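Local coordinates for thermosome subunit (Methanococcoides burtonii, PDB 3AQ1), which probably assists the ATP-dependent folding of other proteins as a group II chaperonin of the TCP-1 family, binding and hydrolysing ATP, at residues K152-R156 / V335-D339; E396-V400 / M414-R418; R176-P182 / E257-A263; V278-T282 / D294-A298. All blocks are in the same frame, centred on the assembly; numbering follows the deposited sequence.

The four contacts run along an elongated subunit built, as in other group II chaperonins, of equatorial, intermediate and apical domains. Interaction 2, in the equatorial domain, and interaction 3, in the apical domain, lie on opposite sides of the chain's centre, their own centres about 68 Å apart. Interaction 1 belongs to the intermediate domain, about 40 Å from interaction 2 and about 30 Å from interaction 3, centre to centre. Interactions 3 and 4 share the apical sheet, with centres about 19 Å apart, and strand 262-264 of interaction 3 is followed by helix 269-279, which ends in interaction 4. Both fall between the two segments of interaction 1, as expected for an apical domain inserted into the intermediate one.

Interaction 1 of 4, residues K152-R156 / V335-D339; sequences KIEKR and VDSLD
In the alpha/beta intermediate domain of this chaperonin, residues 335-339 of helix 332-355 pack on one face of strand 152-156, an outer strand of a small sheet, paired in parallel with strand 323-329. The extended strand and the helix run nearly antiparallel, at 161°, with axes 8.9 Å apart; Lys155 and Val335 are in register, CA to CA 6.4 Å. Alternate residues Ile153 and Lys155 point at the helix. Ile153, chi1 m, sets CG2 3.3 Å from OD1 of Asp339 (chi1 t), and also reaches Leu342 and Leu346. The backbone places Lys155 CB 3.3 Å from Val335 CG1; chi1 p, chi2 -148°, then t, t carry the chain past Asp339 (Lys155 CD to Asp339 CB, 4.3 Å). Asp336 has CB directed away, but chi1 m swings the carboxylate back. Glu154 faces the other way, pairing with Lys152 NZ, which also meets Asp271. A salt bridge joins Lys155 NZ to Asp336 OD1 at 3.6 Å.

Interaction 2 of 4, residues E396-V400 / M414-R418; sequences EVIPV and MVELR
Segment 396-400 enters helix 397-405 after a non-helical Glu396, whose O accepts from Val400 N at 3.2 Å; 414-418 lies within helix 410-422, with Arg418 N bonded to Met414 O at 2.8 Å. The closest CA pair is Val400 and Met414, 7.2 Å apart. The polar part is a two-pronged salt bridge: Arg418 NH2 donates to Glu396 OE1 at 2.6 Å, and Arg418 NE to Glu396 OE2 at 2.9 Å, both acceptors near the guanidinium plane. Arg418 (m, t, t) must stretch for it, whereas Glu396 (m, t) already points across. Glu396 OE2 also lies 3.4 Å from Met414 CE. Apolar contacts line the inner side. Met414, m at all three angles, curls so that its SD is 3.7 Å from Pro399 CB and its CG 3.6 Å from Val400 CG2. Leu417 (m, t) adds CD1 at 4.1 Å from Pro399 CB; Pro399 and Leu417 both also rest on Val367 of helix 364-378. Charge outside and aliphatic groups inside join two consecutive helices, linked by a short loop, in the chaperonin's equatorial domain.

Interaction 3 of 4, residues R176-P182 / E257-A263; sequences RSHPNMP and EKAGIYA
The loop 176-182 of the apical domain packs against the second half of a beta-alpha-beta unit, in which helix 250-258 links the parallel strands 241-244 and 262-264. Segment 257-263 leaves the helix through a Schellman motif at Gly260 (phi 81°) and is extended from Ile261, the strand beginning at Tyr262. In the loop, His178 to Met181 form a type I beta turn. Met181 and Glu257 are 5.3 Å apart, CA to CA, and Arg176 and Ala263 5.8 Å.

Glu257 loses the most surface: its CB lies over one face of the His178 ring, chi1 t sets its CG 3.6 Å from His178 ND1, and chi2 -92° turns the carboxylate so that OE2 is 3.5 Å from Asn180 CB and 3.5 Å from Lys258 NZ, a salt bridge weak as a hydrogen bond. A water joins Asn180 O (2.7 Å) to Glu257 O (2.9 Å). Met181 (m, t, t) lies along the 261-263 backbone: CG is 3.3 Å from Ile261 O, CE 3.7 Å from Ala263 CB, and SD accepts a weak hydrogen bond from Ala263 N at 3.3 Å. Tyr262, chi1 t, takes a CH-pi contact from Arg176 CG, 3.7 Å from the ring centroid; its CD2 is 3.1 Å from Pro182 O, and its OH bonds to Thr312. Arg176 closes the loop, NH1 to Met181 O at 2.7 Å, and pairs with Glu303. Ser177 N donates to Ala263 O at 2.9 Å.

Interaction 4 of 4, residues V278-T282 / D294-A298; sequences VTGAT and DVGTA
Two backbone hydrogen bonds tie the end of helix 269-279 to strand 296-298, which pairs antiparallel with strand 184-193 in the apical-domain sheet. Segment 278-282 is helical to Thr279, breaks at Gly280 with phi 89° and psi 1°, where a CB would jam against the preceding carbonyl, and is extended from Ala281; 294-298 turns at Asp294 and extends from Val295. The touching parts run antiparallel, 172° apart, with CA distances of 3.7 Å for Ala281 to Gly296 and 4.7 Å for Thr282 to Asp294. Thr297 N donates to Thr279 O at 2.9 Å, and Thr282 N to Asp294 O, also at 2.9 Å. Asp294 O further lies 3.6 Å from Ala281 CA in a CA-H...O contact. A water bridges the same end, donating to Asp294 O at 2.6 Å and to Thr282 O at 2.8 Å.

Thr279, chi1 p, forms an ST turn, its OG1 accepting from Ala281 N at 3.1 Å; OG1 is also bonded to Leu275 O. Thr282 CB points toward Asp294, whose chi1 m places OD1 3.4 Å from it; OD2 is held by Thr291 N. Gly296 CA comes within 3.2 Å of Thr279 O and 3.5 Å of Ala281 N. A CB on Gly296 would stand 2.5 Å from Thr279 OG1, so here the contact is made by bare main chain: glycine permits the close approach, and peptide hydrogen bonds supply the join.

Interaction 1 of 4, residues K152-R156 / V335-D339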
loop_
_atom_site.group_PDB
_atom_site.type_symbol
_atom_site.label_atom_id
_atom_site.label_comp_id
_atom_site.label_asym_id
_atom_site.label_seq_id
_atom_site.Cartn_x
_atom_site.Cartn_y
_atom_site.Cartn_z
ATOM N N LYS A 152 7.812 7.603 -4.970
ATOM C CA LYS A 152 8.469 8.387 -3.944
ATOM C C LYS A 152 7.736 9.719 -3.798
ATOM O O LYS A 152 7.428 10.381 -4.787
ATOM C CB LYS A 152 9.938 8.640 -4.290
ATOM C CG LYS A 152 10.549 9.709 -3.400
ATOM C CD LYS A 152 11.952 10.099 -3.798
ATOM C CE LYS A 152 12.373 11.322 -3.010
ATOM N NZ LYS A 152 13.844 11.417 -2.882
ATOM N N ILE A 153 7.446 10.106 -2.565
ATOM C CA ILE A 153 6.833 11.399 -2.339
ATOM C C ILE A 153 7.881 12.347 -1.815
ATOM O O ILE A 153 8.575 12.051 -0.858
ATOM C CB ILE A 153 5.650 11.328 -1.361
ATOM C CG1 ILE A 153 4.685 10.217 -1.784
ATOM C CG2 ILE A 153 4.931 12.630 -1.361
ATOM C CD1 ILE A 153 3.335 10.247 -1.079
ATOM N N GLU A 154 8.024 13.473 -2.491
ATOM C CA GLU A 154 8.977 14.504 -2.107
ATOM C C GLU A 154 8.139 15.755 -1.905
ATOM O O GLU A 154 7.513 16.258 -2.845
ATOM C CB GLU A 154 10.024 14.723 -3.208
ATOM C CG GLU A 154 11.023 15.825 -2.910
ATOM C CD GLU A 154 12.047 15.387 -1.887
ATOM O OE1 GLU A 154 12.282 14.161 -1.808
ATOM O OE2 GLU A 154 12.599 16.253 -1.162
ATOM N N LYS A 155 8.083 16.241 -0.673
ATOM C CA LYS A 155 7.161 17.329 -0.390
ATOM C C LYS A 155 7.786 18.699 -0.614
ATOM O O LYS A 155 8.830 19.031 -0.053
ATOM C CB LYS A 155 6.515 17.186 1.000
ATOM C CG LYS A 155 7.474 17.016 2.144
ATOM C CD LYS A 155 6.892 16.142 3.247
ATOM C CE LYS A 155 7.905 16.016 4.381
ATOM N NZ LYS A 155 7.513 14.988 5.375
ATOM N N ARG A 156 7.144 19.471 -1.478
ATOM C CA ARG A 156 7.565 20.828 -1.767
ATOM C C ARG A 156 6.596 21.858 -1.138
ATOM O O ARG A 156 5.492 22.093 -1.646
ATOM C CB ARG A 156 7.640 21.019 -3.280
ATOM C CG ARG A 156 8.444 19.960 -4.008
ATOM C CD ARG A 156 9.434 20.599 -4.984
ATOM N NE ARG A 156 10.471 21.361 -4.291
ATOM C CZ ARG A 156 11.215 20.880 -3.295
ATOM N NH1 ARG A 156 11.042 19.634 -2.863
ATOM N NH2 ARG A 156 12.135 21.645 -2.728
ATOM N N VAL A 335 1.552 20.438 3.863
ATOM C CA VAL A 335 2.197 19.424 3.066
ATOM C C VAL A 335 2.607 18.187 3.870
ATOM O O VAL A 335 2.696 17.096 3.308
ATOM C CB VAL A 335 3.375 20.037 2.313
ATOM C CG1 VAL A 335 4.663 19.336 2.670
ATOM C CG2 VAL A 335 3.090 20.031 0.832
ATOM N N ASP A 336 2.843 18.334 5.174
ATOM C CA ASP A 336 3.112 17.158 6.007
ATOM C C ASP A 336 1.894 16.236 6.054
ATOM O O ASP A 336 2.022 15.021 5.884
ATOM C CB ASP A 336 3.533 17.540 7.426
ATOM C CG ASP A 336 4.912 18.163 7.482
ATOM O OD1 ASP A 336 5.752 17.862 6.605
ATOM O OD2 ASP A 336 5.159 18.960 8.412
ATOM N N SER A 337 0.719 16.826 6.266
ATOM C CA SER A 337 -0.535 16.086 6.343
ATOM C C SER A 337 -0.933 15.476 5.013
ATOM O O SER A 337 -1.402 14.337 4.954
ATOM C CB SER A 337 -1.667 17.002 6.824
ATOM O OG SER A 337 -1.301 17.651 8.020
ATOM N N LEU A 338 -0.783 16.248 3.943
ATOM C CA LEU A 338 -1.040 15.718 2.612
ATOM C C LEU A 338 -0.179 14.475 2.362
ATOM O O LEU A 338 -0.691 13.446 1.925
ATOM C CB LEU A 338 -0.801 16.781 1.540
ATOM C CG LEU A 338 -1.829 17.913 1.562
ATOM C CD1 LEU A 338 -1.556 18.953 0.472
ATOM C CD2 LEU A 338 -3.241 17.352 1.447
ATOM N N ASP A 339 1.115 14.557 2.670
ATOM C CA ASP A 339 1.972 13.393 2.516
ATOM C C ASP A 339 1.428 12.173 3.253
ATOM O O ASP A 339 1.316 11.100 2.661
ATOM C CB ASP A 339 3.413 13.675 2.937
ATOM C CG ASP A 339 4.273 12.421 2.931
ATOM O OD1 ASP A 339 4.959 12.175 1.922
ATOM O OD2 ASP A 339 4.256 11.667 3.929
#

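Interaction 2 of 4, residues E396-V400 / M414-R418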
loop_
_atom_site.group_PDB
_atom_site.type_symbol
_atom_site.label_atom_id
_atom_site.label_comp_id
_atom_site.label_asym_id
_atom_site.label_seq_id
_atom_site.Cartn_x
_atom_site.Cartn_y
_atom_site.Cartn_z
ATOM N N GLU A 396 -22.147 -13.018 12.390
ATOM C CA GLU A 396 -22.982 -11.885 12.767
ATOM C C GLU A 396 -22.533 -11.215 14.048
ATOM O O GLU A 396 -23.152 -10.266 14.500
ATOM C CB GLU A 396 -24.442 -12.290 12.881
ATOM C CG GLU A 396 -25.073 -12.618 11.544
ATOM C CD GLU A 396 -26.559 -12.941 11.651
ATOM O OE1 GLU A 396 -26.986 -13.595 12.649
ATOM O OE2 GLU A 396 -27.287 -12.543 10.714
ATOM N N VAL A 397 -21.444 -11.696 14.622
ATOM C CA VAL A 397 -20.917 -11.076 15.821
ATOM C C VAL A 397 -20.270 -9.740 15.457
ATOM O O VAL A 397 -20.205 -8.828 16.277
ATOM C CB VAL A 397 -19.909 -11.986 16.534
ATOM C CG1 VAL A 397 -18.561 -12.019 15.779
ATOM C CG2 VAL A 397 -19.715 -11.509 17.950
ATOM N N ILE A 398 -19.814 -9.625 14.215
ATOM C CA ILE A 398 -19.180 -8.397 13.734
ATOM C C ILE A 398 -20.166 -7.233 13.676
ATOM O O ILE A 398 -19.916 -6.191 14.269
ATOM C CB ILE A 398 -18.461 -8.600 12.349
ATOM C CG1 ILE A 398 -17.071 -9.204 12.533
ATOM C CG2 ILE A 398 -18.273 -7.291 11.645
ATOM C CD1 ILE A 398 -17.058 -10.544 13.201
ATOM N N PRO A 399 -21.297 -7.401 12.972
ATOM C CA PRO A 399 -22.300 -6.327 12.946
ATOM C C PRO A 399 -22.855 -6.057 14.339
ATOM O O PRO A 399 -23.147 -4.907 14.654
ATOM C CB PRO A 399 -23.429 -6.902 12.088
ATOM C CG PRO A 399 -22.894 -8.129 11.485
ATOM C CD PRO A 399 -21.797 -8.628 12.343
ATOM N N VAL A 400 -23.018 -7.102 15.150
ATOM C CA VAL A 400 -23.562 -6.935 16.487
ATOM C C VAL A 400 -22.612 -6.118 17.350
ATOM O O VAL A 400 -23.048 -5.262 18.123
ATOM C CB VAL A 400 -23.882 -8.281 17.174
ATOM C CG1 VAL A 400 -24.026 -8.084 18.675
ATOM C CG2 VAL A 400 -25.152 -8.895 16.592
ATOM N N MET A 414 -29.902 -5.764 13.603
ATOM C CA MET A 414 -29.830 -7.093 12.995
ATOM C C MET A 414 -31.108 -7.462 12.248
ATOM O O MET A 414 -31.068 -8.063 11.169
ATOM C CB MET A 414 -29.483 -8.171 14.033
ATOM C CG MET A 414 -28.016 -8.169 14.478
ATOM S SD MET A 414 -26.830 -8.023 13.116
ATOM C CE MET A 414 -27.230 -9.474 12.140
ATOM N N VAL A 415 -32.248 -7.111 12.829
ATOM C CA VAL A 415 -33.516 -7.308 12.154
ATOM C C VAL A 415 -33.467 -6.575 10.827
ATOM O O VAL A 415 -33.721 -7.145 9.772
ATOM C CB VAL A 415 -34.675 -6.791 13.023
ATOM C CG1 VAL A 415 -35.947 -6.572 12.196
ATOM C CG2 VAL A 415 -34.908 -7.747 14.191
ATOM N N GLU A 416 -33.097 -5.307 10.885
ATOM C CA GLU A 416 -33.078 -4.475 9.700
ATOM C C GLU A 416 -32.025 -4.950 8.686
ATOM O O GLU A 416 -32.266 -4.894 7.480
ATOM C CB GLU A 416 -32.893 -3.007 10.100
ATOM C CG GLU A 416 -32.755 -2.039 8.944
ATOM C CD GLU A 416 -33.991 -2.012 8.070
ATOM O OE1 GLU A 416 -34.990 -2.661 8.452
ATOM O OE2 GLU A 416 -33.962 -1.347 7.005
ATOM N N LEU A 417 -30.874 -5.431 9.161
ATOM C CA LEU A 417 -29.860 -5.957 8.239
ATOM C C LEU A 417 -30.318 -7.248 7.566
ATOM O O LEU A 417 -30.129 -7.429 6.361
ATOM C CB LEU A 417 -28.492 -6.150 8.907
ATOM C CG LEU A 417 -27.758 -4.847 9.237
ATOM C CD1 LEU A 417 -26.510 -5.096 10.053
ATOM C CD2 LEU A 417 -27.443 -4.038 7.985
ATOM N N ARG A 418 -30.934 -8.136 8.336
ATOM C CA ARG A 418 -31.448 -9.376 7.768
ATOM C C ARG A 418 -32.540 -9.118 6.755
ATOM O O ARG A 418 -32.567 -9.744 5.700
ATOM C CB ARG A 418 -31.938 -10.326 8.854
ATOM C CG ARG A 418 -30.797 -11.034 9.552
ATOM C CD ARG A 418 -31.281 -12.239 10.274
ATOM N NE ARG A 418 -30.195 -12.937 10.942
ATOM C CZ ARG A 418 -30.351 -14.090 11.579
ATOM N NH1 ARG A 418 -31.551 -14.660 11.619
ATOM N NH2 ARG A 418 -29.315 -14.671 12.169
#

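Interaction 3 of 4, residues R176-P182 / E257-A263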
loop_
_atom_site.group_PDB
_atom_site.type_symbol
_atom_site.label_atom_id
_atom_site.label_comp_id
_atom_site.label_asym_id
_atom_site.label_seq_id
_atom_site.Cartn_x
_atom_site.Cartn_y
_atom_site.Cartn_z
ATOM N N ARG A 176 24.704 19.382 -7.058
ATOM C CA ARG A 176 26.060 18.989 -7.439
ATOM C C ARG A 176 26.996 19.380 -6.315
ATOM O O ARG A 176 26.849 20.468 -5.743
ATOM C CB ARG A 176 26.493 19.720 -8.697
ATOM C CG ARG A 176 25.891 19.216 -9.962
ATOM C CD ARG A 176 26.176 20.201 -11.057
ATOM N NE ARG A 176 25.414 21.421 -10.849
ATOM C CZ ARG A 176 25.670 22.573 -11.456
ATOM N NH1 ARG A 176 26.683 22.661 -12.298
ATOM N NH2 ARG A 176 24.916 23.639 -11.218
ATOM N N SER A 177 27.962 18.515 -6.008
ATOM C CA SER A 177 28.889 18.791 -4.913
ATOM C C SER A 177 29.874 19.900 -5.247
ATOM O O SER A 177 30.370 20.593 -4.342
ATOM C CB SER A 177 29.654 17.537 -4.489
ATOM O OG SER A 177 30.546 17.146 -5.509
ATOM N N HIS A 178 30.173 20.040 -6.537
ATOM C CA HIS A 178 31.107 21.055 -7.030
ATOM C C HIS A 178 30.410 21.804 -8.157
ATOM O O HIS A 178 29.757 21.196 -9.003
ATOM C CB HIS A 178 32.416 20.409 -7.522
ATOM C CG HIS A 178 33.580 21.354 -7.617
ATOM N ND1 HIS A 178 33.741 22.243 -8.660
ATOM C CD2 HIS A 178 34.662 21.520 -6.815
ATOM C CE1 HIS A 178 34.862 22.922 -8.490
ATOM N NE2 HIS A 178 35.441 22.504 -7.378
ATOM N N PRO A 179 30.536 23.132 -8.163
ATOM C CA PRO A 179 29.776 23.982 -9.085
ATOM C C PRO A 179 30.270 23.885 -10.527
ATOM O O PRO A 179 29.558 24.303 -11.447
ATOM C CB PRO A 179 30.019 25.393 -8.545
ATOM C CG PRO A 179 30.654 25.204 -7.210
ATOM C CD PRO A 179 31.383 23.920 -7.261
ATOM N N ASN A 180 31.465 23.346 -10.737
ATOM C CA ASN A 180 31.944 23.217 -12.108
ATOM C C ASN A 180 31.562 21.897 -12.759
ATOM O O ASN A 180 31.903 21.660 -13.910
ATOM C CB ASN A 180 33.446 23.503 -12.220
ATOM C CG ASN A 180 33.795 24.918 -11.786
ATOM O OD1 ASN A 180 32.928 25.796 -11.749
ATOM N ND2 ASN A 180 35.058 25.145 -11.442
ATOM N N MET A 181 30.835 21.052 -12.030
ATOM C CA MET A 181 30.319 19.814 -12.600
ATOM C C MET A 181 29.231 20.144 -13.607
ATOM O O MET A 181 28.569 21.159 -13.475
ATOM C CB MET A 181 29.789 18.910 -11.500
ATOM C CG MET A 181 30.862 18.481 -10.531
ATOM S SD MET A 181 30.229 17.535 -9.148
ATOM C CE MET A 181 31.741 17.002 -8.370
ATOM N N PRO A 182 29.057 19.304 -14.633
ATOM C CA PRO A 182 28.072 19.587 -15.688
ATOM C C PRO A 182 26.623 19.646 -15.175
ATOM O O PRO A 182 26.255 18.897 -14.270
ATOM C CB PRO A 182 28.261 18.409 -16.669
ATOM C CG PRO A 182 28.886 17.326 -15.850
ATOM C CD PRO A 182 29.814 18.075 -14.919
ATOM N N GLU A 257 35.512 16.367 -10.815
ATOM C CA GLU A 257 34.963 17.500 -11.535
ATOM C C GLU A 257 35.685 17.712 -12.862
ATOM O O GLU A 257 35.048 17.908 -13.907
ATOM C CB GLU A 257 35.071 18.749 -10.672
ATOM C CG GLU A 257 34.582 19.977 -11.347
ATOM C CD GLU A 257 35.675 20.705 -12.057
ATOM O OE1 GLU A 257 36.659 21.088 -11.392
ATOM O OE2 GLU A 257 35.541 20.903 -13.280
ATOM N N LYS A 258 37.013 17.673 -12.824
ATOM C CA LYS A 258 37.789 17.871 -14.043
ATOM C C LYS A 258 37.526 16.772 -15.074
ATOM O O LYS A 258 37.562 17.033 -16.269
ATOM C CB LYS A 258 39.290 18.083 -13.760
ATOM C CG LYS A 258 39.662 19.547 -13.395
ATOM C CD LYS A 258 39.240 20.515 -14.512
ATOM C CE LYS A 258 39.132 21.967 -14.057
ATOM N NZ LYS A 258 38.070 22.722 -14.817
ATOM N N ALA A 259 37.212 15.565 -14.615
ATOM C CA ALA A 259 36.838 14.488 -15.529
ATOM C C ALA A 259 35.418 14.602 -16.144
ATOM O O ALA A 259 34.992 13.726 -16.896
ATOM C CB ALA A 259 37.043 13.111 -14.853
ATOM N N GLY A 260 34.687 15.669 -15.823
ATOM C CA GLY A 260 33.353 15.884 -16.368
ATOM C C GLY A 260 32.242 15.114 -15.659
ATOM O O GLY A 260 31.163 14.866 -16.219
ATOM N N ILE A 261 32.499 14.753 -14.408
ATOM C CA ILE A 261 31.575 13.919 -13.641
ATOM C C ILE A 261 30.614 14.658 -12.685
ATOM O O ILE A 261 31.019 15.444 -11.829
ATOM C CB ILE A 261 32.333 12.787 -12.905
ATOM C CG1 ILE A 261 33.084 11.923 -13.920
ATOM C CG2 ILE A 261 31.371 11.922 -12.136
ATOM C CD1 ILE A 261 33.769 10.729 -13.303
ATOM N N TYR A 262 29.327 14.388 -12.868
ATOM C CA TYR A 262 28.270 14.895 -12.003
ATOM C C TYR A 262 28.250 14.070 -10.707
ATOM O O TYR A 262 27.835 12.896 -10.716
ATOM C CB TYR A 262 26.925 14.758 -12.727
ATOM C CG TYR A 262 25.736 15.431 -12.061
ATOM C CD1 TYR A 262 25.260 15.011 -10.814
ATOM C CD2 TYR A 262 25.061 16.462 -12.701
ATOM C CE1 TYR A 262 24.160 15.620 -10.227
ATOM C CE2 TYR A 262 23.970 17.071 -12.123
ATOM C CZ TYR A 262 23.527 16.653 -10.889
ATOM O OH TYR A 262 22.440 17.283 -10.344
ATOM N N ALA A 263 28.713 14.662 -9.604
ATOM C CA ALA A 263 28.723 13.944 -8.330
ATOM C C ALA A 263 27.919 14.649 -7.246
ATOM O O ALA A 263 27.918 15.869 -7.153
ATOM C CB ALA A 263 30.150 13.668 -7.851
HETATM O O HOH W 1 33.022 19.535 -15.093
#

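Interaction 4 of 4, residues V278-T282 / D294-A298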
loop_
_atom_site.group_PDB
_atom_site.type_symbol
_atom_site.label_atom_id
_atom_site.label_comp_id
_atom_site.label_asym_id
_atom_site.label_seq_id
_atom_site.Cartn_x
_atom_site.Cartn_y
_atom_site.Cartn_z
ATOM N N VAL A 278 15.784 1.788 -9.699
ATOM C CA VAL A 278 15.424 2.398 -10.986
ATOM C C VAL A 278 16.547 2.433 -12.029
ATOM O O VAL A 278 16.248 2.384 -13.211
ATOM C CB VAL A 278 14.777 3.817 -10.879
ATOM C CG1 VAL A 278 13.526 3.774 -10.056
ATOM C CG2 VAL A 278 15.751 4.833 -10.332
ATOM N N THR A 279 17.814 2.505 -11.608
ATOM C CA THR A 279 18.919 2.607 -12.569
ATOM C C THR A 279 19.663 1.323 -12.844
ATOM O O THR A 279 20.360 1.235 -13.846
ATOM C CB THR A 279 20.006 3.609 -12.148
ATOM O OG1 THR A 279 20.759 3.062 -11.063
ATOM C CG2 THR A 279 19.420 4.946 -11.772
ATOM N N GLY A 280 19.563 0.350 -11.946
ATOM C CA GLY A 280 20.263 -0.917 -12.123
ATOM C C GLY A 280 21.662 -0.907 -11.528
ATOM O O GLY A 280 22.403 -1.895 -11.607
ATOM N N ALA A 281 22.030 0.220 -10.933
ATOM C CA ALA A 281 23.337 0.338 -10.318
ATOM C C ALA A 281 23.454 -0.585 -9.126
ATOM O O ALA A 281 22.473 -0.875 -8.457
ATOM C CB ALA A 281 23.602 1.761 -9.897
ATOM N N THR A 282 24.669 -1.045 -8.866
ATOM C CA THR A 282 24.939 -1.847 -7.692
ATOM C C THR A 282 25.713 -1.015 -6.687
ATOM O O THR A 282 26.808 -0.542 -6.966
ATOM C CB THR A 282 25.717 -3.119 -8.052
ATOM O OG1 THR A 282 25.030 -3.808 -9.105
ATOM C CG2 THR A 282 25.829 -4.030 -6.837
ATOM N N ASP A 294 28.493 -3.075 -12.305
ATOM C CA ASP A 294 28.076 -2.333 -11.121
ATOM C C ASP A 294 27.424 -0.992 -11.460
ATOM O O ASP A 294 26.845 -0.337 -10.597
ATOM C CB ASP A 294 29.274 -2.115 -10.192
ATOM C CG ASP A 294 29.649 -3.372 -9.414
ATOM O OD1 ASP A 294 28.745 -4.200 -9.148
ATOM O OD2 ASP A 294 30.845 -3.526 -9.060
ATOM N N VAL A 295 27.502 -0.612 -12.728
ATOM C CA VAL A 295 27.090 0.704 -13.184
ATOM C C VAL A 295 25.693 0.725 -13.772
ATOM O O VAL A 295 25.366 -0.067 -14.657
ATOM C CB VAL A 295 28.064 1.211 -14.232
ATOM C CG1 VAL A 295 27.599 2.569 -14.820
ATOM C CG2 VAL A 295 29.461 1.288 -13.628
ATOM N N GLY A 296 24.875 1.653 -13.280
ATOM C CA GLY A 296 23.504 1.786 -13.727
ATOM C C GLY A 296 23.388 2.791 -14.852
ATOM O O GLY A 296 24.359 3.455 -15.208
ATOM N N THR A 297 22.192 2.911 -15.410
ATOM C CA THR A 297 21.968 3.839 -16.505
ATOM C C THR A 297 20.675 4.622 -16.337
ATOM O O THR A 297 19.712 4.128 -15.762
ATOM C CB THR A 297 21.874 3.102 -17.853
ATOM O OG1 THR A 297 20.663 2.345 -17.889
ATOM C CG2 THR A 297 23.046 2.177 -18.048
ATOM N N ALA A 298 20.657 5.829 -16.882
ATOM C CA ALA A 298 19.465 6.651 -16.905
ATOM C C ALA A 298 19.491 7.548 -18.128
ATOM O O ALA A 298 20.523 8.084 -18.473
ATOM C CB ALA A 298 19.400 7.509 -15.641
HETATM O O HOH W 2 27.051 1.555 -8.758
#